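Local coordinates for protein aminotransferase, class I and II (Erwinia tasmaniensis, PDB 5Z0Q) that belongs to the class I and II aminotransferase family and binds pyridoxal-5'-phosphate in a two-chain assembly, at residues Thr122-Pro126 and Arg355-Asn359; Leu146-Trp151 and Val320-Ala324; Lys167-Asn173 and Leu199-Glu205; Leu349-Ser353 and Phe362-Asn366. All blocks are in the same frame, centred on the assembly; numbering follows the deposited sequence.

Interaction 1: Thr122-Pro126 and Arg355-Asn359; sequences TPIYP and RDFGN. With PLP (pyridoxal-5'-phosphate), chain M.
Pro123, Ile124 and Pro126 meet Phe357 where two loops of this aminotransferase fold come together. One loop follows strand 117-122 of the large mixed sheet. The other is the connection of the hairpin formed by strands 349-353 and 362-364. Ile124 N gives the cross-loop hydrogen bond, at 3.3 Å to Phe357 O. It arrives in the carbonyl plane on a lone pair, with an N-H...O angle of 151°. Pro123 CB packs 4.0 Å from Phe357 CB beside this bond. Pro126 lays its CG over one face of the Phe357 ring, and its CD is 3.6 Å from Phe357 CE2. The carbonyl of Ile124 comes to the same ring at its edge, with O 3.4 Å from Phe357 CD2. A cis peptide precedes Pro123. Gly358 has a positive phi (107°). Thr122 remains tied to the large sheet through backbone bonds with Ala142 and Leu144. Two residues before the helix 127-134 stands Tyr125 of the PLP pocket. Its CG lies anti to the backbone N (chi1 -172°), and this carries the ring to PLP. PLP C2 sits over the centre of the Tyr125 ring, 3.6 Å above its plane.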
# COMPACT_ATOMS: atom_id res chain seq x y z
N THR A 122 19.63 3.00 20.00
CA THR A 122 19.02 4.30 20.22
C THR A 122 20.15 5.33 20.14
O THR A 122 21.21 5.12 20.75
CB THR A 122 18.28 4.40 21.56
OG1 THR A 122 17.89 5.76 21.79
CG2 THR A 122 19.14 3.91 22.70
N PRO A 123 19.97 6.42 19.38
CA PRO A 123 18.77 6.74 18.59
C PRO A 123 18.62 5.86 17.36
O PRO A 123 19.56 5.15 17.01
CB PRO A 123 19.00 8.20 18.19
CG PRO A 123 20.49 8.31 18.10
CD PRO A 123 21.03 7.43 19.20
N ILE A 124 17.46 5.91 16.71
CA ILE A 124 17.19 5.04 15.57
C ILE A 124 15.96 5.56 14.83
O ILE A 124 15.25 6.44 15.32
CB ILE A 124 17.00 3.58 16.02
CG1 ILE A 124 17.31 2.61 14.87
CG2 ILE A 124 15.60 3.36 16.57
CD1 ILE A 124 17.29 1.16 15.28
N TYR A 125 15.72 5.02 13.64
CA TYR A 125 14.51 5.33 12.88
C TYR A 125 13.28 5.10 13.76
O TYR A 125 13.12 4.01 14.32
CB TYR A 125 14.46 4.45 11.63
CG TYR A 125 13.38 4.78 10.63
CD1 TYR A 125 13.15 6.08 10.21
CD2 TYR A 125 12.60 3.77 10.07
CE1 TYR A 125 12.17 6.38 9.29
CE2 TYR A 125 11.61 4.06 9.14
CZ TYR A 125 11.40 5.37 8.76
OH TYR A 125 10.42 5.66 7.84
N PRO A 126 12.41 6.10 13.92
CA PRO A 126 11.35 6.04 14.94
C PRO A 126 10.48 4.79 14.85
O PRO A 126 10.13 4.22 15.89
CB PRO A 126 10.53 7.31 14.67
CG PRO A 126 11.53 8.26 14.10
CD PRO A 126 12.50 7.43 13.29
N ARG A 355 13.97 14.21 19.35
CA ARG A 355 13.14 13.56 20.36
C ARG A 355 12.39 12.37 19.77
O ARG A 355 12.21 11.34 20.44
CB ARG A 355 12.15 14.57 20.95
CG ARG A 355 11.25 13.99 22.04
CD ARG A 355 10.28 15.04 22.56
NE ARG A 355 10.97 16.21 23.09
CZ ARG A 355 11.43 16.32 24.33
NH1 ARG A 355 11.28 15.32 25.18
NH2 ARG A 355 12.04 17.43 24.72
N ASP A 356 11.96 12.48 18.51
CA ASP A 356 11.30 11.37 17.84
C ASP A 356 12.23 10.19 17.61
O ASP A 356 11.76 9.05 17.49
CB ASP A 356 10.71 11.84 16.51
CG ASP A 356 9.87 13.09 16.66
OD1 ASP A 356 9.20 13.24 17.70
OD2 ASP A 356 9.88 13.93 15.73
N PHE A 357 13.54 10.43 17.55
CA PHE A 357 14.53 9.37 17.39
C PHE A 357 15.03 8.82 18.72
O PHE A 357 15.71 7.78 18.73
CB PHE A 357 15.71 9.87 16.57
CG PHE A 357 15.33 10.40 15.21
CD1 PHE A 357 14.99 11.73 15.04
CD2 PHE A 357 15.32 9.57 14.10
CE1 PHE A 357 14.65 12.22 13.80
CE2 PHE A 357 14.98 10.05 12.86
CZ PHE A 357 14.64 11.38 12.70
N GLY A 358 14.73 9.48 19.84
CA GLY A 358 15.13 8.99 21.14
C GLY A 358 16.26 9.78 21.78
O GLY A 358 17.00 9.24 22.61
N ASN A 359 16.39 11.06 21.41
CA ASN A 359 17.46 11.90 21.96
C ASN A 359 17.09 13.36 21.66
O ASN A 359 17.40 13.87 20.58
CB ASN A 359 18.81 11.54 21.38
CG ASN A 359 19.96 12.10 22.19
OD1 ASN A 359 19.87 13.18 22.76
ND2 ASN A 359 21.06 11.35 22.24
N1 PLP M . 13.83 2.93 6.70
C2 PLP M . 14.67 3.95 7.10
C2A PLP M . 15.77 3.68 8.08
C3 PLP M . 14.49 5.23 6.59
O3 PLP M . 15.32 6.25 6.99
C4 PLP M . 13.47 5.48 5.68
C4A PLP M . 13.39 6.82 4.99
C5 PLP M . 12.64 4.45 5.28
C6 PLP M . 12.82 3.17 5.79
C5A PLP M . 11.53 4.73 4.28
O4P PLP M . 10.50 3.78 4.39
P PLP M . 9.10 4.04 3.63
O1P PLP M . 8.61 5.43 3.95
O2P PLP M . 8.08 3.02 4.08
O3P PLP M . 9.33 3.91 2.14

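Interaction 2: Leu146-Trp151 and Val320-Ala324; sequences LEQQRW and VTPEA
Arg150 leaves its backbone with CG anti to the carbonyl carbon and then bends at chi2 and at chi3 (-31°), which brings NH1 to the Glu323 carboxylate. Glu323 reaches back with a chain extended beyond CG. The two side chains cross at about a right angle, and the guanidinium and carboxylate planes are 69° apart. Arg150 NH1 donates to Glu323 OE2 at 3.1 Å, nearly straight. The oxygen is met on its syn side and lies in the guanidinium plane. A second bond from NH1 to Glu323 OE1 is weak. Both groups have further partners: Arg150 NH2 forms a salt bridge with Glu186, while Glu323 OE1 accepts from Val181 N and OE2 pairs with Arg183. Val320 makes the apolar part of the contact. Its CG2 lies 3.6 Å from Leu146 CD1 and 3.6 Å from Trp151 NE1. Leu146 and Trp151 flank a tight hairpin turn, in which Glu147 N bonds to Arg150 O. The turn joins strands 139-146 and 151-152 at one margin of the eight-stranded sheet. Val320 follows strand 318-319, at one margin of the five-stranded sheet. Thr321 packs on helix 290-313, and Trp151 meets Trp329 of strand 329-331 edge to face.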
# COMPACT_ATOMS: atom_id res chain seq x y z
N LEU A 146 29.84 7.26 20.95
CA LEU A 146 30.76 7.89 20.01
C LEU A 146 32.17 7.35 20.23
O LEU A 146 32.67 7.34 21.36
CB LEU A 146 30.73 9.40 20.18
CG LEU A 146 31.61 10.24 19.25
CD1 LEU A 146 31.35 9.87 17.81
CD2 LEU A 146 31.35 11.72 19.47
N GLU A 147 32.80 6.89 19.16
CA GLU A 147 34.17 6.37 19.24
C GLU A 147 34.87 6.64 17.92
O GLU A 147 34.38 6.22 16.86
CB GLU A 147 34.17 4.88 19.56
CG GLU A 147 35.56 4.29 19.71
CD GLU A 147 35.55 2.91 20.35
OE1 GLU A 147 34.47 2.46 20.77
OE2 GLU A 147 36.63 2.29 20.44
N GLN A 148 36.01 7.32 17.99
CA GLN A 148 36.80 7.70 16.81
C GLN A 148 35.94 8.46 15.80
O GLN A 148 35.97 8.20 14.59
CB GLN A 148 37.45 6.47 16.16
CG GLN A 148 38.51 5.81 17.02
CD GLN A 148 39.32 4.78 16.25
OE1 GLN A 148 39.04 3.58 16.32
NE2 GLN A 148 40.32 5.25 15.52
N GLN A 149 35.17 9.42 16.31
CA GLN A 149 34.28 10.25 15.49
C GLN A 149 33.29 9.39 14.70
O GLN A 149 32.96 9.70 13.56
CB GLN A 149 35.08 11.16 14.56
CG GLN A 149 36.00 12.13 15.27
CD GLN A 149 36.83 12.97 14.32
OE1 GLN A 149 36.60 14.17 14.16
NE2 GLN A 149 37.80 12.34 13.67
N ARG A 150 32.83 8.31 15.32
CA ARG A 150 31.84 7.42 14.71
C ARG A 150 30.88 6.94 15.78
O ARG A 150 31.28 6.68 16.92
CB ARG A 150 32.49 6.21 14.03
CG ARG A 150 33.31 6.53 12.79
CD ARG A 150 33.21 5.39 11.81
NE ARG A 150 33.05 4.10 12.49
CZ ARG A 150 32.73 2.97 11.88
NH1 ARG A 150 32.53 2.95 10.57
NH2 ARG A 150 32.61 1.85 12.58
N TRP A 151 29.61 6.80 15.40
CA TRP A 151 28.59 6.25 16.28
C TRP A 151 28.58 4.73 16.12
O TRP A 151 28.13 4.21 15.09
CB TRP A 151 27.22 6.85 15.97
CG TRP A 151 27.09 8.27 16.40
CD1 TRP A 151 27.06 9.37 15.59
CD2 TRP A 151 26.99 8.76 17.74
NE1 TRP A 151 26.93 10.51 16.35
CE2 TRP A 151 26.89 10.16 17.68
CE3 TRP A 151 26.98 8.14 19.00
CZ2 TRP A 151 26.78 10.96 18.82
CZ3 TRP A 151 26.86 8.93 20.13
CH2 TRP A 151 26.77 10.33 20.03
N VAL A 320 29.05 14.32 13.70
CA VAL A 320 29.85 13.28 13.06
C VAL A 320 29.59 13.32 11.57
O VAL A 320 28.43 13.37 11.13
CB VAL A 320 29.52 11.90 13.65
CG1 VAL A 320 30.07 10.80 12.77
CG2 VAL A 320 30.08 11.79 15.06
N THR A 321 30.65 13.32 10.78
CA THR A 321 30.52 13.25 9.33
C THR A 321 29.84 11.94 8.95
O THR A 321 30.41 10.86 9.20
CB THR A 321 31.88 13.36 8.65
OG1 THR A 321 32.46 14.64 8.96
CG2 THR A 321 31.73 13.23 7.14
N PRO A 322 28.65 11.97 8.36
CA PRO A 322 27.94 10.72 8.06
C PRO A 322 28.63 9.95 6.95
O PRO A 322 28.90 10.48 5.88
CB PRO A 322 26.54 11.19 7.64
CG PRO A 322 26.77 12.57 7.11
CD PRO A 322 27.88 13.16 7.94
N GLU A 323 28.92 8.67 7.22
CA GLU A 323 29.46 7.81 6.19
C GLU A 323 28.44 7.47 5.10
O GLU A 323 28.83 6.96 4.05
CB GLU A 323 30.00 6.52 6.82
CG GLU A 323 31.17 6.74 7.77
CD GLU A 323 31.67 5.46 8.40
OE1 GLU A 323 30.84 4.55 8.65
OE2 GLU A 323 32.89 5.35 8.65
N ALA A 324 27.16 7.76 5.33
CA ALA A 324 26.11 7.49 4.36
C ALA A 324 25.17 8.68 4.30
O ALA A 324 24.57 9.06 5.31
CB ALA A 324 25.34 6.22 4.71

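Interaction 3: Lys167-Asn173 and Leu199-Glu205; sequences KLLLLCN and LLVCSDE. With PLP (pyridoxal-5'-phosphate), chain M.
Lys167-Cys172 and Leu200-Asp204 run side by side as parallel strands, each residue opposite the one 32 positions later. Backbone bonds come first. Six of them cross, alternating in direction. Leu200 N binds Lys167 O, Cys202 N binds Leu169 O at 2.8 Å, and Leu171 N binds Cys202 O at 2.9 Å. Asp204 N to Leu171 O and Asn173 N to Asp204 O complete the C-terminal end. The bond from Leu169 N to Leu200 O is modelled too short for its length to be trusted. The strand axes are 4.5 Å apart and are inclined at 23°.

Apolar contacts follow on both faces. On one, Leu170 CD2 touches Cys202 CB at 3.6 Å, and Leu168 CD1 reaches Leu200 CB at 3.7 Å. On the other, Leu171 CD1 meets Val201 CG1 at 3.7 Å.

Polar side chains gather at the C-terminal ends. Ser203 OG donates to Glu205 OE1, which also accepts from Phe221 N. Asp204 has CG anti to its own N (chi1 -167°), which directs the carboxylate to PLP. Its OD2 is 3.0 Å from PLP N1, the placing of an aspartate at the pyridine nitrogen characteristic of fold type I. Cys172 SG lies 4.0 Å from PLP C2A.

The pair belongs to a beta-alpha-beta unit with helix 184-197. That helix packs against Leu171, Leu199 and Val201. Helix 101-111 covers Leu168, Leu200, Cys202 and Asp204. Strands 117-122 and 232-236 flank the two within the sheet.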
# COMPACT_ATOMS: atom_id res chain seq x y z
N LYS A 167 13.77 -11.55 21.49
CA LYS A 167 13.50 -12.49 20.41
C LYS A 167 13.88 -11.94 19.04
O LYS A 167 14.38 -12.69 18.19
CB LYS A 167 12.02 -12.88 20.42
CG LYS A 167 11.61 -13.86 19.33
CD LYS A 167 12.40 -15.15 19.40
CE LYS A 167 11.58 -16.32 18.88
NZ LYS A 167 10.93 -16.02 17.58
N LEU A 168 13.65 -10.65 18.81
CA LEU A 168 13.85 -10.04 17.50
C LEU A 168 14.82 -8.87 17.63
O LEU A 168 14.57 -7.94 18.39
CB LEU A 168 12.52 -9.57 16.91
CG LEU A 168 12.56 -8.92 15.53
CD1 LEU A 168 13.18 -9.86 14.50
CD2 LEU A 168 11.16 -8.51 15.10
N LEU A 169 15.92 -8.93 16.88
CA LEU A 169 16.93 -7.88 16.87
C LEU A 169 16.69 -6.99 15.65
O LEU A 169 16.72 -7.47 14.51
CB LEU A 169 18.34 -8.46 16.84
CG LEU A 169 19.48 -7.46 16.67
CD1 LEU A 169 19.53 -6.49 17.84
CD2 LEU A 169 20.81 -8.17 16.49
N LEU A 170 16.48 -5.70 15.89
CA LEU A 170 16.21 -4.73 14.83
C LEU A 170 17.48 -3.93 14.56
O LEU A 170 17.90 -3.13 15.39
CB LEU A 170 15.05 -3.81 15.22
CG LEU A 170 13.73 -4.49 15.56
CD1 LEU A 170 12.67 -3.46 15.91
CD2 LEU A 170 13.26 -5.36 14.41
N LEU A 171 18.09 -4.16 13.40
CA LEU A 171 19.30 -3.48 12.99
C LEU A 171 19.00 -2.47 11.89
O LEU A 171 17.95 -2.51 11.25
CB LEU A 171 20.36 -4.47 12.52
CG LEU A 171 20.88 -5.47 13.55
CD1 LEU A 171 21.96 -6.35 12.94
CD2 LEU A 171 21.40 -4.75 14.78
N CYS A 172 19.96 -1.57 11.66
CA CYS A 172 19.82 -0.53 10.65
C CYS A 172 21.20 -0.22 10.10
O CYS A 172 22.01 0.41 10.78
CB CYS A 172 19.17 0.72 11.25
SG CYS A 172 18.81 2.03 10.06
N ASN A 173 21.48 -0.68 8.88
CA ASN A 173 22.79 -0.51 8.26
C ASN A 173 22.64 -0.15 6.79
O ASN A 173 22.19 -0.99 5.99
CB ASN A 173 23.62 -1.79 8.42
CG ASN A 173 25.00 -1.67 7.80
OD1 ASN A 173 25.53 -0.57 7.64
ND2 ASN A 173 25.58 -2.80 7.44
N LEU A 199 18.44 -14.93 18.48
CA LEU A 199 17.52 -13.87 18.10
C LEU A 199 17.31 -13.87 16.59
O LEU A 199 18.19 -14.28 15.83
CB LEU A 199 18.03 -12.50 18.54
CG LEU A 199 18.34 -12.29 20.02
CD1 LEU A 199 18.83 -10.87 20.26
CD2 LEU A 199 17.12 -12.58 20.87
N LEU A 200 16.15 -13.39 16.17
CA LEU A 200 15.90 -13.10 14.77
C LEU A 200 16.31 -11.66 14.48
O LEU A 200 16.19 -10.77 15.33
CB LEU A 200 14.42 -13.31 14.43
CG LEU A 200 13.93 -14.75 14.56
CD1 LEU A 200 12.42 -14.83 14.39
CD2 LEU A 200 14.63 -15.65 13.56
N VAL A 201 16.81 -11.43 13.27
CA VAL A 201 17.38 -10.15 12.88
C VAL A 201 16.53 -9.54 11.77
O VAL A 201 16.15 -10.23 10.83
CB VAL A 201 18.85 -10.29 12.44
CG1 VAL A 201 19.44 -8.93 12.12
CG2 VAL A 201 19.65 -10.99 13.51
N CYS A 202 16.25 -8.24 11.90
CA CYS A 202 15.56 -7.47 10.87
C CYS A 202 16.47 -6.31 10.49
O CYS A 202 16.54 -5.31 11.21
CB CYS A 202 14.19 -6.99 11.35
SG CYS A 202 13.24 -6.08 10.11
N SER A 203 17.17 -6.45 9.37
CA SER A 203 18.16 -5.48 8.93
C SER A 203 17.53 -4.53 7.93
O SER A 203 17.11 -4.95 6.85
CB SER A 203 19.38 -6.18 8.32
OG SER A 203 20.38 -5.25 7.95
N ASP A 204 17.46 -3.25 8.29
CA ASP A 204 16.94 -2.21 7.41
C ASP A 204 18.11 -1.62 6.63
O ASP A 204 18.95 -0.92 7.19
CB ASP A 204 16.21 -1.13 8.22
CG ASP A 204 15.39 -0.20 7.35
OD1 ASP A 204 15.82 0.12 6.22
OD2 ASP A 204 14.30 0.22 7.80
N GLU A 205 18.15 -1.91 5.33
CA GLU A 205 19.27 -1.48 4.50
C GLU A 205 18.77 -0.59 3.36
O GLU A 205 19.14 -0.78 2.20
CB GLU A 205 20.02 -2.70 3.97
CG GLU A 205 20.33 -3.72 5.06
CD GLU A 205 21.18 -4.88 4.58
OE1 GLU A 205 21.74 -5.60 5.44
OE2 GLU A 205 21.30 -5.07 3.35
N1 PLP M . 13.83 2.93 6.70
C2 PLP M . 14.67 3.95 7.10
C2A PLP M . 15.77 3.68 8.08
C3 PLP M . 14.49 5.23 6.59
O3 PLP M . 15.32 6.25 6.99
C4 PLP M . 13.47 5.48 5.68
C4A PLP M . 13.39 6.82 4.99
C5 PLP M . 12.64 4.45 5.28
C6 PLP M . 12.82 3.17 5.79
C5A PLP M . 11.53 4.73 4.28
O4P PLP M . 10.50 3.78 4.39
P PLP M . 9.10 4.04 3.63
O1P PLP M . 8.61 5.43 3.95
O2P PLP M . 8.08 3.02 4.08
O3P PLP M . 9.33 3.91 2.14

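Interaction 4: Leu349-Ser353 and Phe362-Asn366; sequences LGFSS and FVRFN
Ser352 and Arg364 form an antiparallel hydrogen-bonded pair, though the short strands are steeply turned, with 114° between their directions. Arg364 N donates to Ser352 O at 2.9 Å and Ser352 N to Arg364 O at 3.3 Å. Ser353 and Val363 are the next pair, non-hydrogen-bonded. Val363 CA also brings its hydrogen to Ser352 O.

Phe351 carries the apolar contact. Its CD2 packs 3.8 Å from Val363 CG2, the branch held between the backbone N and the carbonyl carbon. The far end of the same ring meets Phe365, with Phe351 CE1 near Phe365 CD2. The ring centroids are 4.9 Å apart and the planes are inclined at 42°, so the pair is oblique. Phe365 gets there because its CG lies anti to the backbone N (chi1 -162°). Leu349 CB covers one face of the Phe351 ring, toward its rim.

The two strands make the beta hairpin 349-353 and 362-364 in the mixed five-stranded sheet. Strand 36-38 lies beside the first and strand 329-331 beside the second. Helix 371-385 packs on Leu349 and Phe365, and helix 340-345 on Ser353 and Val363.

Ser352 and Arg364 share the other face. Ser352 CB and Arg364 CB are 3.6 Å apart. The Arg364 chain then bends at chi3, bringing NE and NH2 past Ser352 OG without bonding it. Arg364 NH2 instead binds Trp39 O. NH1 has a weak bond to Asn176 OD1, a residue of the PLP pocket. The nearest atoms of the Arg364 side chain and PLP are about 5 Å apart.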
# COMPACT_ATOMS: atom_id res chain seq x y z
N LEU A 349 14.74 27.60 10.44
CA LEU A 349 15.38 26.33 10.13
C LEU A 349 14.48 25.20 10.61
O LEU A 349 14.24 25.07 11.82
CB LEU A 349 16.77 26.24 10.77
CG LEU A 349 17.79 27.24 10.24
CD1 LEU A 349 18.94 27.41 11.22
CD2 LEU A 349 18.31 26.80 8.88
N GLY A 350 13.99 24.39 9.68
CA GLY A 350 13.11 23.30 10.01
C GLY A 350 13.78 21.94 9.98
O GLY A 350 13.81 21.27 8.94
N PHE A 351 14.32 21.52 11.12
CA PHE A 351 15.02 20.25 11.24
C PHE A 351 14.08 19.18 11.77
O PHE A 351 12.99 19.45 12.28
CB PHE A 351 16.23 20.39 12.17
CG PHE A 351 17.28 21.33 11.67
CD1 PHE A 351 17.48 21.51 10.31
CD2 PHE A 351 18.06 22.05 12.56
CE1 PHE A 351 18.45 22.39 9.85
CE2 PHE A 351 19.03 22.93 12.11
CZ PHE A 351 19.23 23.10 10.75
N SER A 352 14.51 17.93 11.63
CA SER A 352 13.83 16.81 12.27
C SER A 352 14.24 16.76 13.74
O SER A 352 15.42 16.66 14.06
CB SER A 352 14.18 15.49 11.58
OG SER A 352 13.39 15.30 10.42
N SER A 353 13.25 16.86 14.63
CA SER A 353 13.53 16.83 16.06
C SER A 353 14.09 15.48 16.46
O SER A 353 13.56 14.43 16.09
CB SER A 353 12.25 17.13 16.85
OG SER A 353 12.51 17.09 18.24
N PHE A 362 19.49 16.36 19.95
CA PHE A 362 19.99 16.36 18.59
C PHE A 362 18.93 16.87 17.62
O PHE A 362 17.74 16.91 17.93
CB PHE A 362 20.42 14.95 18.17
CG PHE A 362 21.68 14.46 18.84
CD1 PHE A 362 21.68 14.15 20.19
CD2 PHE A 362 22.84 14.28 18.11
CE1 PHE A 362 22.84 13.70 20.81
CE2 PHE A 362 23.99 13.82 18.72
CZ PHE A 362 23.99 13.53 20.07
N VAL A 363 19.39 17.26 16.44
CA VAL A 363 18.53 17.62 15.32
C VAL A 363 19.08 16.96 14.07
O VAL A 363 20.30 16.91 13.86
CB VAL A 363 18.43 19.15 15.13
CG1 VAL A 363 17.60 19.78 16.25
CG2 VAL A 363 19.81 19.78 15.08
N ARG A 364 18.18 16.43 13.24
CA ARG A 364 18.59 15.77 12.00
C ARG A 364 18.58 16.77 10.86
O ARG A 364 17.57 17.44 10.62
CB ARG A 364 17.68 14.58 11.69
CG ARG A 364 18.31 13.59 10.71
CD ARG A 364 17.41 12.39 10.45
NE ARG A 364 16.21 12.75 9.71
CZ ARG A 364 15.36 11.87 9.19
NH1 ARG A 364 15.57 10.57 9.34
NH2 ARG A 364 14.29 12.29 8.52
N PHE A 365 19.71 16.88 10.16
CA PHE A 365 19.90 17.84 9.08
C PHE A 365 19.79 17.12 7.74
O PHE A 365 20.55 16.19 7.47
CB PHE A 365 21.26 18.53 9.22
CG PHE A 365 21.38 19.81 8.44
CD1 PHE A 365 21.40 19.80 7.05
CD2 PHE A 365 21.49 21.03 9.09
CE1 PHE A 365 21.52 20.97 6.34
CE2 PHE A 365 21.61 22.20 8.38
CZ PHE A 365 21.62 22.18 7.00
N ASN A 366 18.86 17.57 6.90
CA ASN A 366 18.68 17.02 5.57
C ASN A 366 19.40 17.93 4.58
O ASN A 366 18.88 18.99 4.20
CB ASN A 366 17.20 16.89 5.23
CG ASN A 366 16.95 16.10 3.95
OD1 ASN A 366 17.82 16.00 3.08
ND2 ASN A 366 15.75 15.54 3.83

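Interactions 3 and 4 are buried strand pairs, one parallel in the eight-stranded sheet, the other antiparallel in the five-stranded sheet. Their centres are about 26 Å apart, on opposite sides of the chain's centre. Interactions 1 and 2 join loops from one sheet to loops from the other. Interaction 1 is partly buried and relies on proline-phenylalanine packing. Interaction 2 is at the surface and adds a salt bridge. Both 1 and 3 reach PLP, interaction 1 through Tyr125 in a loop, interaction 3 through Cys172 and Asp204 at strand ends. Loop 355-359 of interaction 1 connects the two strands of interaction 4, and Phe357 CZ packs 3.6 Å from Arg364 NH1. Interaction 2 touches that hairpin through Trp151 and Phe362.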